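Local coordinates for protein hemoglobin component VII (Tokunagayusurika akamusi, PDB 1X46) that binds heme and, as a larval midge hemoglobin of the globin family, probably stores and carries oxygen, at residues Ser18-Ile22 and Phe119-Ser125; Glu113-Glu117 and Trp135-Phe139. One frame throughout, in Å; residues are numbered along the deposited sequence.

Interaction 1: residues Ser18-Ile22 and Phe119-Ser125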
loop_
_atom_site.group_PDB
_atom_site.type_symbol
_atom_site.label_atom_id
_atom_site.label_comp_id
_atom_site.label_asym_id
_atom_site.label_seq_id
_atom_site.Cartn_x
_atom_site.Cartn_y
_atom_site.Cartn_z
ATOM N N SER A 18 -13.098 2.245 -2.921
ATOM C CA SER A 18 -12.332 1.604 -3.967
ATOM C C SER A 18 -11.422 0.500 -3.399
ATOM O O SER A 18 -11.243 -0.552 -4.009
ATOM C CB SER A 18 -11.555 2.650 -4.805
ATOM O OG SER A 18 -10.631 3.381 -4.024
ATOM N N TRP A 19 -10.895 0.731 -2.195
ATOM C CA TRP A 19 -10.165 -0.312 -1.489
ATOM C C TRP A 19 -11.011 -1.559 -1.253
ATOM O O TRP A 19 -10.540 -2.685 -1.412
ATOM C CB TRP A 19 -9.604 0.237 -0.175
ATOM C CG TRP A 19 -8.889 -0.816 0.626
ATOM C CD1 TRP A 19 -9.245 -1.282 1.874
ATOM C CD2 TRP A 19 -7.689 -1.514 0.261
ATOM N NE1 TRP A 19 -8.333 -2.226 2.289
ATOM C CE2 TRP A 19 -7.370 -2.385 1.324
ATOM C CE3 TRP A 19 -6.842 -1.482 -0.856
ATOM C CZ2 TRP A 19 -6.246 -3.247 1.284
ATOM C CZ3 TRP A 19 -5.725 -2.326 -0.888
ATOM C CH2 TRP A 19 -5.448 -3.202 0.172
ATOM N N ALA A 20 -12.251 -1.329 -0.828
ATOM C CA ALA A 20 -13.160 -2.443 -0.573
ATOM C C ALA A 20 -13.382 -3.323 -1.816
ATOM O O ALA A 20 -13.724 -4.509 -1.695
ATOM C CB ALA A 20 -14.500 -1.916 -0.030
ATOM N N GLN A 21 -13.159 -2.745 -3.001
ATOM C CA GLN A 21 -13.318 -3.479 -4.258
ATOM C C GLN A 21 -12.129 -4.409 -4.553
ATOM O O GLN A 21 -12.251 -5.321 -5.375
ATOM C CB GLN A 21 -13.492 -2.497 -5.423
ATOM C CG GLN A 21 -14.806 -1.734 -5.431
ATOM C CD GLN A 21 -15.107 -1.141 -6.797
ATOM O OE1 GLN A 21 -15.274 -1.888 -7.779
ATOM N NE2 GLN A 21 -15.159 0.186 -6.873
ATOM N N ILE A 22 -10.980 -4.176 -3.911
ATOM C CA ILE A 22 -9.783 -4.971 -4.182
ATOM C C ILE A 22 -9.182 -5.646 -2.963
ATOM O O ILE A 22 -8.249 -6.441 -3.103
ATOM C CB ILE A 22 -8.712 -4.110 -4.916
ATOM C CG1 ILE A 22 -8.169 -3.001 -3.995
ATOM C CG2 ILE A 22 -9.303 -3.527 -6.218
ATOM C CD1 ILE A 22 -6.844 -2.442 -4.513
ATOM N N PHE A 119 -3.440 -1.259 -10.554
ATOM C CA PHE A 119 -4.365 -2.320 -10.171
ATOM C C PHE A 119 -5.763 -1.767 -9.883
ATOM O O PHE A 119 -6.761 -2.360 -10.274
ATOM C CB PHE A 119 -3.823 -3.011 -8.916
ATOM C CG PHE A 119 -4.479 -4.351 -8.632
ATOM C CD1 PHE A 119 -4.038 -5.487 -9.291
ATOM C CD2 PHE A 119 -5.528 -4.457 -7.729
ATOM C CE1 PHE A 119 -4.660 -6.737 -9.056
ATOM C CE2 PHE A 119 -6.144 -5.695 -7.480
ATOM C CZ PHE A 119 -5.719 -6.830 -8.131
ATOM N N LEU A 120 -5.845 -0.642 -9.172
ATOM C CA LEU A 120 -7.136 -0.022 -8.892
ATOM C C LEU A 120 -7.802 0.436 -10.196
ATOM O O LEU A 120 -9.020 0.288 -10.385
ATOM C CB LEU A 120 -6.942 1.170 -7.944
ATOM C CG LEU A 120 -6.695 0.844 -6.469
ATOM C CD1 LEU A 120 -5.916 1.963 -5.797
ATOM C CD2 LEU A 120 -8.034 0.634 -5.765
ATOM N N GLU A 121 -7.002 0.975 -11.110
ATOM C CA GLU A 121 -7.543 1.387 -12.398
ATOM C C GLU A 121 -8.125 0.198 -13.169
ATOM O O GLU A 121 -9.181 0.328 -13.792
ATOM C CB GLU A 121 -6.488 2.136 -13.221
ATOM C CG GLU A 121 -7.037 2.828 -14.461
ATOM C CD GLU A 121 -5.937 3.317 -15.371
ATOM O OE1 GLU A 121 -4.833 2.722 -15.366
ATOM O OE2 GLU A 121 -6.185 4.304 -16.096
ATOM N N SER A 122 -7.451 -0.944 -13.082
ATOM C CA SER A 122 -7.922 -2.179 -13.723
ATOM C C SER A 122 -9.158 -2.778 -13.051
ATOM O O SER A 122 -10.015 -3.327 -13.743
ATOM C CB SER A 122 -6.805 -3.228 -13.754
ATOM O OG SER A 122 -5.757 -2.801 -14.614
ATOM N N HIS A 123 -9.241 -2.720 -11.718
ATOM C CA HIS A 123 -10.240 -3.534 -11.010
ATOM C C HIS A 123 -11.335 -2.808 -10.248
ATOM O O HIS A 123 -12.384 -3.414 -9.989
ATOM C CB HIS A 123 -9.546 -4.547 -10.090
ATOM C CG HIS A 123 -8.591 -5.441 -10.816
ATOM N ND1 HIS A 123 -9.007 -6.508 -11.591
ATOM C CD2 HIS A 123 -7.245 -5.396 -10.930
ATOM C CE1 HIS A 123 -7.949 -7.094 -12.129
ATOM N NE2 HIS A 123 -6.869 -6.441 -11.741
ATOM N N ALA A 124 -11.124 -1.543 -9.888
ATOM C CA ALA A 124 -12.135 -0.795 -9.147
ATOM C C ALA A 124 -13.119 -0.161 -10.111
ATOM O O ALA A 124 -12.788 0.781 -10.844
ATOM C CB ALA A 124 -11.485 0.264 -8.238
ATOM N N SER A 125 -14.348 -0.664 -10.114
ATOM C CA SER A 125 -15.351 -0.103 -11.009
ATOM C C SER A 125 -15.512 1.399 -10.797
ATOM O O SER A 125 -15.534 1.894 -9.665
ATOM C CB SER A 125 -16.688 -0.840 -10.851
ATOM O OG SER A 125 -17.277 -0.545 -9.597
#

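Interaction 2: residues Glu113-Glu117 and Trp135-Phe139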
loop_
_atom_site.group_PDB
_atom_site.type_symbol
_atom_site.label_atom_id
_atom_site.label_comp_id
_atom_site.label_asym_id
_atom_site.label_seq_id
_atom_site.Cartn_x
_atom_site.Cartn_y
_atom_site.Cartn_z
ATOM N N GLU A 113 3.005 2.282 -4.741
ATOM C CA GLU A 113 1.876 3.141 -5.098
ATOM C C GLU A 113 1.543 3.056 -6.599
ATOM O O GLU A 113 0.391 2.926 -6.973
ATOM C CB GLU A 113 2.163 4.583 -4.670
ATOM C CG GLU A 113 1.170 5.606 -5.213
ATOM C CD GLU A 113 1.551 7.067 -4.935
ATOM O OE1 GLU A 113 2.676 7.353 -4.536
ATOM O OE2 GLU A 113 0.693 7.946 -5.213
ATOM N N THR A 114 2.563 3.181 -7.445
ATOM C CA THR A 114 2.364 3.116 -8.885
ATOM C C THR A 114 1.689 1.824 -9.326
ATOM O O THR A 114 0.693 1.851 -10.088
ATOM C CB THR A 114 3.710 3.308 -9.586
ATOM O OG1 THR A 114 4.169 4.658 -9.327
ATOM C CG2 THR A 114 3.547 3.204 -11.112
ATOM N N ALA A 115 2.181 0.707 -8.779
ATOM C CA ALA A 115 1.565 -0.567 -9.104
ATOM C C ALA A 115 0.126 -0.671 -8.590
ATOM O O ALA A 115 -0.721 -1.171 -9.310
ATOM C CB ALA A 115 2.397 -1.735 -8.588
ATOM N N LEU A 116 -0.132 -0.226 -7.350
ATOM C CA LEU A 116 -1.482 -0.266 -6.794
ATOM C C LEU A 116 -2.427 0.606 -7.612
ATOM O O LEU A 116 -3.593 0.256 -7.794
ATOM C CB LEU A 116 -1.480 0.175 -5.320
ATOM C CG LEU A 116 -2.793 -0.147 -4.568
ATOM C CD1 LEU A 116 -2.924 -1.627 -4.365
ATOM C CD2 LEU A 116 -2.872 0.522 -3.189
ATOM N N GLU A 117 -1.958 1.787 -8.070
ATOM C CA GLU A 117 -2.780 2.664 -8.894
ATOM C C GLU A 117 -3.224 1.958 -10.171
ATOM O O GLU A 117 -4.413 2.035 -10.574
ATOM C CB GLU A 117 -2.067 3.975 -9.259
ATOM C CG GLU A 117 -1.802 4.913 -8.105
ATOM C CD GLU A 117 -0.863 6.054 -8.486
ATOM O OE1 GLU A 117 0.027 5.861 -9.344
ATOM O OE2 GLU A 117 -1.011 7.156 -7.916
ATOM N N TRP A 135 -6.506 8.869 -3.742
ATOM C CA TRP A 135 -5.374 8.036 -3.333
ATOM C C TRP A 135 -4.036 8.784 -3.274
ATOM O O TRP A 135 -3.215 8.509 -2.398
ATOM C CB TRP A 135 -5.244 6.818 -4.241
ATOM C CG TRP A 135 -6.227 5.757 -3.959
ATOM C CD1 TRP A 135 -7.443 5.577 -4.546
ATOM C CD2 TRP A 135 -6.064 4.670 -3.034
ATOM N NE1 TRP A 135 -8.062 4.456 -4.036
ATOM C CE2 TRP A 135 -7.239 3.873 -3.109
ATOM C CE3 TRP A 135 -5.040 4.273 -2.167
ATOM C CZ2 TRP A 135 -7.422 2.711 -2.331
ATOM C CZ3 TRP A 135 -5.222 3.115 -1.385
ATOM C CH2 TRP A 135 -6.402 2.347 -1.473
ATOM N N ASP A 136 -3.834 9.738 -4.187
ATOM C CA ASP A 136 -2.609 10.543 -4.199
ATOM C C ASP A 136 -2.504 11.283 -2.867
ATOM O O ASP A 136 -1.422 11.350 -2.286
ATOM C CB ASP A 136 -2.650 11.540 -5.381
ATOM C CG ASP A 136 -2.170 10.931 -6.696
ATOM O OD1 ASP A 136 -1.714 9.781 -6.704
ATOM O OD2 ASP A 136 -2.170 11.548 -7.768
ATOM N N SER A 137 -3.636 11.819 -2.401
ATOM C CA SER A 137 -3.665 12.590 -1.143
ATOM C C SER A 137 -3.381 11.690 0.052
ATOM O O SER A 137 -2.681 12.107 0.983
ATOM C CB SER A 137 -5.006 13.309 -0.970
ATOM O OG SER A 137 -5.156 14.286 -1.989
ATOM N N ALA A 138 -3.934 10.478 0.025
ATOM C CA ALA A 138 -3.692 9.496 1.072
ATOM C C ALA A 138 -2.215 9.080 1.118
ATOM O O ALA A 138 -1.583 9.063 2.173
ATOM C CB ALA A 138 -4.581 8.287 0.861
ATOM N N PHE A 139 -1.662 8.757 -0.042
ATOM C CA PHE A 139 -0.244 8.424 -0.107
ATOM C C PHE A 139 0.671 9.568 0.324
ATOM O O PHE A 139 1.657 9.330 1.009
ATOM C CB PHE A 139 0.150 7.893 -1.494
ATOM C CG PHE A 139 -0.106 6.418 -1.667
ATOM C CD1 PHE A 139 0.718 5.496 -1.040
ATOM C CD2 PHE A 139 -1.151 5.954 -2.440
ATOM C CE1 PHE A 139 0.499 4.096 -1.185
ATOM C CE2 PHE A 139 -1.366 4.572 -2.579
ATOM C CZ PHE A 139 -0.543 3.670 -1.952
HETATM O O HOH W 1 0.929 10.584 -3.836
#

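Interaction 1: residues Ser18-Ile22 and Phe119-Ser125
Gln21 and Ser125 meet through three hydrogen bonds that grip both ends of the glutamine amide. Ser125 N gives a bent bond to Gln21 OE1 (2.8 Å, 145° at the hydrogen), and Ser125 OG gives a second to the same OE1 at 3.0 Å. The two donors come from opposite faces of the amide plane, each tilted about 31° from it. On the other arm, Gln21 NE2 sends a longer but nearly straight bond to Ser125 O at 3.3 Å, within the amide plane and onto a lone pair of the carbonyl. A glutamine suits this place because one flat group both accepts and donates, so its amide is held against flipping.

Segment 18-22 comes from the C-terminal part of helix 9-20, classically helix A of the globin fold, and what follows it; 119-125 covers the end of helix 106-123, classically G, and the turn beyond. Ala124 is the first residue to leave helical geometry there, and its small CB lies against the Gln21 amide.

Nonpolar contacts centre on Ile22. Its CD1 reaches Leu120 CD2 at 3.5 Å, the two side chains crossing at about a right angle, while Ile22 CB sits at the edge of the Phe119 ring, 4.0 Å from CE2. Branching at CB lets Ile22 work in two directions: CG1, set between backbone N and carbonyl carbon (chi1 67°), carries CD1 to the leucine, and CG2 meets His123 CB and Phe119 CE2.

Interaction 2: residues Glu113-Glu117 and Trp135-Phe139
Glu113 runs its aliphatic stem along one face of the Phe139 ring, the two side chains passing in opposite directions. Its CG stands 3.8 Å from the ring centroid and 16° off the normal, a CH-pi contact, displaced somewhat toward the rim. With CG anti to the backbone N and the chain extended beyond it, CB, CG and CD all follow the ring, and the carboxylate ends stacked near Phe139 CG and CB with its plane only 17° from that of the ring. Glutamate suits a half-buried place like this: its methylenes pack as hydrocarbon while its oxygens reach the polar margin.

Deeper in, Leu116 CD2 touches two aromatic side chains. It lies at the edge of the Phe139 ring, 4.1 Å from CZ, and meets Trp135 CZ3 at 3.9 Å.

Along the polar margin three acids gather. Asp136 OD1 is 3.0 Å from Glu117 OE2 and 3.4 Å from Glu113 OE2, acceptors with no hydrogen bond between them if all are ionised. Water 1 lies within hydrogen-bonding distance of both Glu113 OE2 and Asp136 O.

Farther out, Leu116 also packs on Ile29 of helix 26-36, and Trp135 has Val15 and Trp19 of helix 9-20 beside it. Tyr143 OH holds Glu113 OE1, while Lys132 forms a salt bridge with Asp136 OD2 and a long, weak ion pair with Glu117. The contact joins helices 106-123 and 129-146, the globin G and H helices, roughly antiparallel, their local axes 156° apart in direction and 11.8 Å apart at closest approach.

The lysine probably offsets part of the repulsion, yet such crowding could raise the proton affinity of one carboxylate; a proton shared between Asp136 OD1 and Glu117 OE2 would ease their close approach.

How the interactions relate
Helix 106-123 serves both interactions: its end meets segment 18-22 in interaction 1, and the part before it faces helix 129-146 in interaction 2. Their centres are 12 Å apart, and Trp135 is the main bridge between them. A probable hydrogen bond links Trp135 NE1 to Ser18 OG at 2.8 Å, Leu120 CD1 packs against Trp135 CE2 at 3.6 Å, and Ile22 CD1 adds a contact with Leu116 CD1 at 4.0 Å, so the two contacts join directly, by one polar link and by apolar packing. Only interaction 2 comes close to the heme: the Phe139 side chain is about 5 Å from it and about 12 Å from that of His99, the axial iron ligand, whereas the Ile22 side chain is about 11 Å from the heme.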